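Local coordinates for protein histidine--tRNA ligase (Staphylococcus aureus, PDB 1QE0) that catalyses the ATP-dependent attachment of L-histidine to tRNA(His), releasing AMP and diphosphate, as a homodimeric class II aminoacyl-tRNA synthetase, at residues A[390-398]-A[408-418]. Sequence-based numbering, arbitrary orientation.
Sequences ELENNKIDV and TIELDALVEYF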
ATOM      1  N   GLU A 390       6.847  11.022  43.649  1.00 28.84           N
ATOM      2  CA  GLU A 390       5.709  11.246  42.747  1.00 30.33           C
ATOM      3  C   GLU A 390       4.708  10.099  42.895  1.00 30.13           C
ATOM      4  O   GLU A 390       3.494  10.276  42.755  1.00 28.37           O
ATOM      5  CB  GLU A 390       6.174  11.297  41.281  1.00 25.48           C
ATOM      6  CG  GLU A 390       7.024  12.513  40.912  1.00 24.08           C
ATOM      7  CD  GLU A 390       8.516  12.376  41.252  1.00 29.82           C
ATOM      8  OE1 GLU A 390       8.991  11.268  41.555  1.00 28.14           O
ATOM      9  OE2 GLU A 390       9.247  13.389  41.187  1.00 35.52           O
ATOM     10  N   LEU A 391       5.235   8.928  43.221  1.00 30.25           N
ATOM     11  CA  LEU A 391       4.432   7.732  43.364  1.00 32.75           C
ATOM     12  C   LEU A 391       3.518   7.815  44.556  1.00 36.82           C
ATOM     13  O   LEU A 391       2.461   7.212  44.561  1.00 40.19           O
ATOM     14  CB  LEU A 391       5.339   6.502  43.453  1.00 27.00           C
ATOM     15  CG  LEU A 391       5.040   5.329  42.520  1.00 22.36           C
ATOM     16  CD1 LEU A 391       4.368   5.796  41.254  1.00 17.38           C
ATOM     17  CD2 LEU A 391       6.324   4.612  42.210  1.00 17.83           C
ATOM     18  N   GLU A 392       3.908   8.578  45.564  1.00 41.54           N
ATOM     19  CA  GLU A 392       3.066   8.694  46.737  1.00 47.00           C
ATOM     20  C   GLU A 392       2.149   9.904  46.686  1.00 46.80           C
ATOM     21  O   GLU A 392       0.936   9.769  46.828  1.00 50.61           O
ATOM     22  CB  GLU A 392       3.903   8.666  48.010  1.00 50.40           C
ATOM     23  CG  GLU A 392       5.132   9.525  47.957  1.00 62.42           C
ATOM     24  CD  GLU A 392       5.958   9.463  49.231  1.00 68.01           C
ATOM     25  OE1 GLU A 392       7.162   9.821  49.175  1.00 73.28           O
ATOM     26  OE2 GLU A 392       5.407   9.067  50.284  1.00 67.86           O
ATOM     27  N   ASN A 393       2.714  11.081  46.457  1.00 43.76           N
ATOM     28  CA  ASN A 393       1.912  12.294  46.367  1.00 42.63           C
ATOM     29  C   ASN A 393       0.837  12.148  45.277  1.00 43.16           C
ATOM     30  O   ASN A 393      -0.112  12.938  45.248  1.00 47.81           O
ATOM     31  CB  ASN A 393       2.772  13.506  45.973  1.00 44.65           C
ATOM     32  CG  ASN A 393       3.835  13.858  46.990  1.00 42.19           C
ATOM     33  OD1 ASN A 393       5.021  13.864  46.676  1.00 41.39           O
ATOM     34  ND2 ASN A 393       3.413  14.224  48.192  1.00 43.55           N
ATOM     35  N   ASN A 394       1.003  11.172  44.376  1.00 38.30           N
ATOM     36  CA  ASN A 394       0.097  10.952  43.245  1.00 33.80           C
ATOM     37  C   ASN A 394       0.002  12.249  42.443  1.00 34.48           C
ATOM     38  O   ASN A 394      -1.078  12.792  42.225  1.00 36.86           O
ATOM     39  CB  ASN A 394      -1.295  10.501  43.694  1.00 31.50           C
ATOM     40  CG  ASN A 394      -2.276  10.291  42.514  1.00 31.75           C
ATOM     41  OD1 ASN A 394      -1.901   9.832  41.433  1.00 33.51           O
ATOM     42  ND2 ASN A 394      -3.530  10.640  42.729  1.00 28.12           N
ATOM     43  N   LYS A 395       1.141  12.747  41.991  1.00 32.83           N
ATOM     44  CA  LYS A 395       1.158  13.972  41.219  1.00 32.33           C
ATOM     45  C   LYS A 395       2.516  14.111  40.565  1.00 32.68           C
ATOM     46  O   LYS A 395       3.541  13.885  41.215  1.00 33.83           O
ATOM     47  CB  LYS A 395       0.907  15.165  42.132  1.00 33.63           C
ATOM     48  CG  LYS A 395       1.959  15.291  43.197  1.00 41.73           C
ATOM     49  CD  LYS A 395       2.769  16.547  43.024  1.00 49.53           C
ATOM     50  CE  LYS A 395       2.103  17.730  43.711  1.00 54.15           C
ATOM     51  NZ  LYS A 395       0.759  18.004  43.205  1.00 54.62           N
ATOM     52  N   ILE A 396       2.516  14.412  39.266  1.00 33.41           N
ATOM     53  CA  ILE A 396       3.750  14.612  38.501  1.00 32.91           C
ATOM     54  C   ILE A 396       3.666  15.901  37.706  1.00 30.89           C
ATOM     55  O   ILE A 396       2.592  16.478  37.520  1.00 27.33           O
ATOM     56  CB  ILE A 396       4.087  13.458  37.486  1.00 30.65           C
ATOM     57  CG1 ILE A 396       2.829  12.819  36.909  1.00 32.54           C
ATOM     58  CG2 ILE A 396       5.007  12.453  38.087  1.00 34.68           C
ATOM     59  CD1 ILE A 396       2.100  13.712  35.927  1.00 33.04           C
ATOM     60  N   ASP A 397       4.829  16.373  37.297  1.00 32.59           N
ATOM     61  CA  ASP A 397       4.927  17.561  36.495  1.00 32.93           C
ATOM     62  C   ASP A 397       5.144  17.052  35.085  1.00 30.01           C
ATOM     63  O   ASP A 397       6.061  16.274  34.828  1.00 30.88           O
ATOM     64  CB  ASP A 397       6.120  18.421  36.945  1.00 38.25           C
ATOM     65  CG  ASP A 397       5.808  19.272  38.171  1.00 40.57           C
ATOM     66  OD1 ASP A 397       5.950  20.523  38.110  1.00 41.49           O
ATOM     67  OD2 ASP A 397       5.399  18.688  39.195  1.00 46.02           O
ATOM     68  N   VAL A 398       4.224  17.401  34.208  1.00 27.87           N
ATOM     69  CA  VAL A 398       4.294  17.033  32.806  1.00 31.39           C
ATOM     70  C   VAL A 398       4.965  18.191  32.045  1.00 32.21           C
ATOM     71  O   VAL A 398       4.339  19.226  31.788  1.00 35.09           O
ATOM     72  CB  VAL A 398       2.890  16.796  32.268  1.00 30.89           C
ATOM     73  CG1 VAL A 398       2.961  16.260  30.844  1.00 33.70           C
ATOM     74  CG2 VAL A 398       2.142  15.842  33.183  1.00 29.46           C
ATOM     75  N   THR A 408       1.631  20.499  36.522  1.00 35.34           N
ATOM     76  CA  THR A 408       1.480  19.511  37.588  1.00 34.88           C
ATOM     77  C   THR A 408       0.073  18.926  37.599  1.00 36.73           C
ATOM     78  O   THR A 408      -0.909  19.673  37.675  1.00 37.08           O
ATOM     79  CB  THR A 408       1.724  20.153  38.941  1.00 28.70           C
ATOM     80  OG1 THR A 408       2.885  20.975  38.869  1.00 39.20           O
ATOM     81  CG2 THR A 408       1.955  19.092  39.981  1.00 35.00           C
ATOM     82  N   ILE A 409      -0.036  17.600  37.505  1.00 36.92           N
ATOM     83  CA  ILE A 409      -1.345  16.949  37.531  1.00 34.57           C
ATOM     84  C   ILE A 409      -1.201  15.732  38.419  1.00 33.35           C
ATOM     85  O   ILE A 409      -0.078  15.399  38.809  1.00 32.31           O
ATOM     86  CB  ILE A 409      -1.807  16.490  36.128  1.00 35.87           C
ATOM     87  CG1 ILE A 409      -0.870  15.417  35.582  1.00 36.69           C
ATOM     88  CG2 ILE A 409      -1.896  17.673  35.181  1.00 33.89           C
ATOM     89  CD1 ILE A 409      -1.431  14.719  34.380  1.00 38.85           C
ATOM     90  N   GLU A 410      -2.319  15.110  38.802  1.00 33.17           N
ATOM     91  CA  GLU A 410      -2.248  13.896  39.621  1.00 34.70           C
ATOM     92  C   GLU A 410      -1.856  12.706  38.694  1.00 32.79           C
ATOM     93  O   GLU A 410      -2.214  12.699  37.506  1.00 32.46           O
ATOM     94  CB  GLU A 410      -3.572  13.636  40.355  1.00 38.20           C
ATOM     95  CG  GLU A 410      -4.710  13.187  39.473  1.00 48.54           C
ATOM     96  CD  GLU A 410      -6.001  12.892  40.250  1.00 53.98           C
ATOM     97  OE1 GLU A 410      -6.053  11.843  40.945  1.00 50.87           O
ATOM     98  OE2 GLU A 410      -6.968  13.706  40.136  1.00 59.85           O
ATOM     99  N   LEU A 411      -1.163  11.714  39.240  1.00 31.19           N
ATOM    100  CA  LEU A 411      -0.725  10.583  38.432  1.00 29.83           C
ATOM    101  C   LEU A 411      -1.880   9.907  37.740  1.00 31.87           C
ATOM    102  O   LEU A 411      -1.752   9.574  36.559  1.00 35.59           O
ATOM    103  CB  LEU A 411       0.142   9.621  39.229  1.00 27.52           C
ATOM    104  CG  LEU A 411       1.608   9.644  38.821  1.00 26.63           C
ATOM    105  CD1 LEU A 411       2.443   9.238  39.970  1.00 27.93           C
ATOM    106  CD2 LEU A 411       1.842   8.710  37.693  1.00 28.57           C
ATOM    107  N   ASP A 412      -3.009   9.749  38.418  1.00 34.11           N
ATOM    108  CA  ASP A 412      -4.174   9.148  37.777  1.00 39.24           C
ATOM    109  C   ASP A 412      -4.575   9.847  36.489  1.00 38.02           C
ATOM    110  O   ASP A 412      -4.908   9.188  35.477  1.00 41.87           O
ATOM    111  CB  ASP A 412      -5.394   9.187  38.695  1.00 48.94           C
ATOM    112  CG  ASP A 412      -5.335   8.123  39.768  1.00 57.32           C
ATOM    113  OD1 ASP A 412      -4.987   8.427  40.913  1.00 65.00           O
ATOM    114  OD2 ASP A 412      -5.627   6.968  39.471  1.00 57.87           O
ATOM    115  N   ALA A 413      -4.591  11.170  36.517  1.00 30.99           N
ATOM    116  CA  ALA A 413      -4.991  11.891  35.333  1.00 25.22           C
ATOM    117  C   ALA A 413      -4.161  11.515  34.120  1.00 24.35           C
ATOM    118  O   ALA A 413      -4.717  11.452  33.041  1.00 29.05           O
ATOM    119  CB  ALA A 413      -4.960  13.368  35.553  1.00 24.54           C
ATOM    120  N   LEU A 414      -2.903  11.133  34.258  1.00 20.36           N
ATOM    121  CA  LEU A 414      -2.083  10.877  33.082  1.00 18.48           C
ATOM    122  C   LEU A 414      -2.758  10.327  31.807  1.00 20.29           C
ATOM    123  O   LEU A 414      -2.607  10.934  30.763  1.00 21.34           O
ATOM    124  CB  LEU A 414      -0.881  10.043  33.411  1.00 19.88           C
ATOM    125  CG  LEU A 414       0.457  10.628  32.970  1.00 18.23           C
ATOM    126  CD1 LEU A 414       0.319  11.319  31.659  1.00 18.22           C
ATOM    127  CD2 LEU A 414       0.907  11.620  33.964  1.00 26.89           C
ATOM    128  N   VAL A 415      -3.490   9.244  31.876  1.00 24.74           N
ATOM    129  CA  VAL A 415      -4.107   8.743  30.649  1.00 28.66           C
ATOM    130  C   VAL A 415      -5.165   9.721  30.155  1.00 28.82           C
ATOM    131  O   VAL A 415      -5.178  10.107  29.003  1.00 26.44           O
ATOM    132  CB  VAL A 415      -4.729   7.294  30.724  1.00 31.09           C
ATOM    133  CG1 VAL A 415      -3.997   6.402  29.801  1.00 37.30           C
ATOM    134  CG2 VAL A 415      -4.635   6.650  32.129  1.00 37.74           C
ATOM    135  N   GLU A 416      -6.020  10.136  31.086  1.00 35.62           N
ATOM    136  CA  GLU A 416      -7.119  11.083  30.860  1.00 37.62           C
ATOM    137  C   GLU A 416      -6.657  12.370  30.223  1.00 34.10           C
ATOM    138  O   GLU A 416      -7.335  12.954  29.370  1.00 34.41           O
ATOM    139  CB  GLU A 416      -7.667  11.530  32.221  1.00 44.88           C
ATOM    140  CG  GLU A 416      -8.865  10.815  32.740  1.00 60.94           C
ATOM    141  CD  GLU A 416     -10.070  10.849  31.785  1.00 71.74           C
ATOM    142  OE1 GLU A 416     -11.176  11.171  32.311  1.00 79.35           O
ATOM    143  OE2 GLU A 416      -9.935  10.486  30.562  1.00 72.91           O
ATOM    144  N   TYR A 417      -5.603  12.910  30.808  1.00 33.13           N
ATOM    145  CA  TYR A 417      -5.005  14.174  30.436  1.00 31.85           C
ATOM    146  C   TYR A 417      -4.352  14.152  29.086  1.00 30.99           C
ATOM    147  O   TYR A 417      -4.200  15.202  28.466  1.00 31.96           O
ATOM    148  CB  TYR A 417      -3.996  14.528  31.509  1.00 32.48           C
ATOM    149  CG  TYR A 417      -3.258  15.839  31.336  1.00 35.56           C
ATOM    150  CD1 TYR A 417      -1.911  15.838  31.033  1.00 37.97           C
ATOM    151  CD2 TYR A 417      -3.912  17.057  31.538  1.00 34.78           C
ATOM    152  CE1 TYR A 417      -1.200  17.029  30.916  1.00 44.46           C
ATOM    153  CE2 TYR A 417      -3.228  18.287  31.435  1.00 38.06           C
ATOM    154  CZ  TYR A 417      -1.861  18.262  31.124  1.00 45.81           C
ATOM    155  OH  TYR A 417      -1.119  19.420  30.979  1.00 50.66           O
ATOM    156  N   PHE A 418      -3.778  13.013  28.724  1.00 31.14           N
ATOM    157  CA  PHE A 418      -3.150  12.899  27.441  1.00 29.69           C
ATOM    158  C   PHE A 418      -4.183  12.520  26.426  1.00 29.20           C
ATOM    159  O   PHE A 418      -4.155  13.015  25.323  1.00 31.60           O
ATOM    160  CB  PHE A 418      -1.950  11.970  27.462  1.00 23.80           C
ATOM    161  CG  PHE A 418      -0.658  12.677  27.765  1.00 24.36           C
ATOM    162  CD1 PHE A 418       0.174  13.101  26.736  1.00 22.26           C
ATOM    163  CD2 PHE A 418      -0.286  12.955  29.074  1.00 23.49           C
ATOM    164  CE1 PHE A 418       1.355  13.788  27.009  1.00 20.66           C
ATOM    165  CE2 PHE A 418       0.911  13.652  29.345  1.00 21.65           C
ATOM    166  CZ  PHE A 418       1.718  14.063  28.314  1.00 19.66           C
TER
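Ile396 and Ile409 form a hydrogen-bonded antiparallel pair: Ile396 N reaches Ile409 O at 2.8 Å, and Ile409 N returns to Ile396 O at 2.9 Å. The pair joins strands 396-400 and 406-409, the latter outermost in the anticodon-binding domain's sheet within this chain. In the adjoining non-hydrogen-bonded pair, Thr408 OG1 gives a weak bond to Asp397 OD1 at 3.2 Å.

Asn394, which leaves helix 388-393 with positive phi, extends the link past the strands. A chi1 of 179° swings its amide away from its own backbone N toward residues 410-412, near the start of the C-terminal helix. There OD1 accepts Asp412 N in the carbonyl plane, on a lone pair, at 3.2 Å. On the other branch, ND2 makes weak, bent bonds to Asp412 OD1 and Glu410 OE1, whose carboxylates stand steeply to the amide plane. The backbone adds a weak bond from Leu411 N to Asn394 O.

The apolar contacts begin with Ile396 CG1, 3.9 Å from Leu411 CG, the side chains crossing at about a right angle. Val398 splits its branches: CG2 packs on Ile409 CG1 at 3.9 Å, while CG1 meets the Phe418 ring edge, 3.6 Å from CZ. Phe382 meets that ring edge-to-face, and Leu411 touches Tyr344 of helix 338-353.

The reciprocal Ile396-Ile409 bonds thus set the local strand pairing, continued by Val398 with Glu407, while one asparagine, using both amide ends, ties the end of one helix to the region where the next begins, alongside apolar packing.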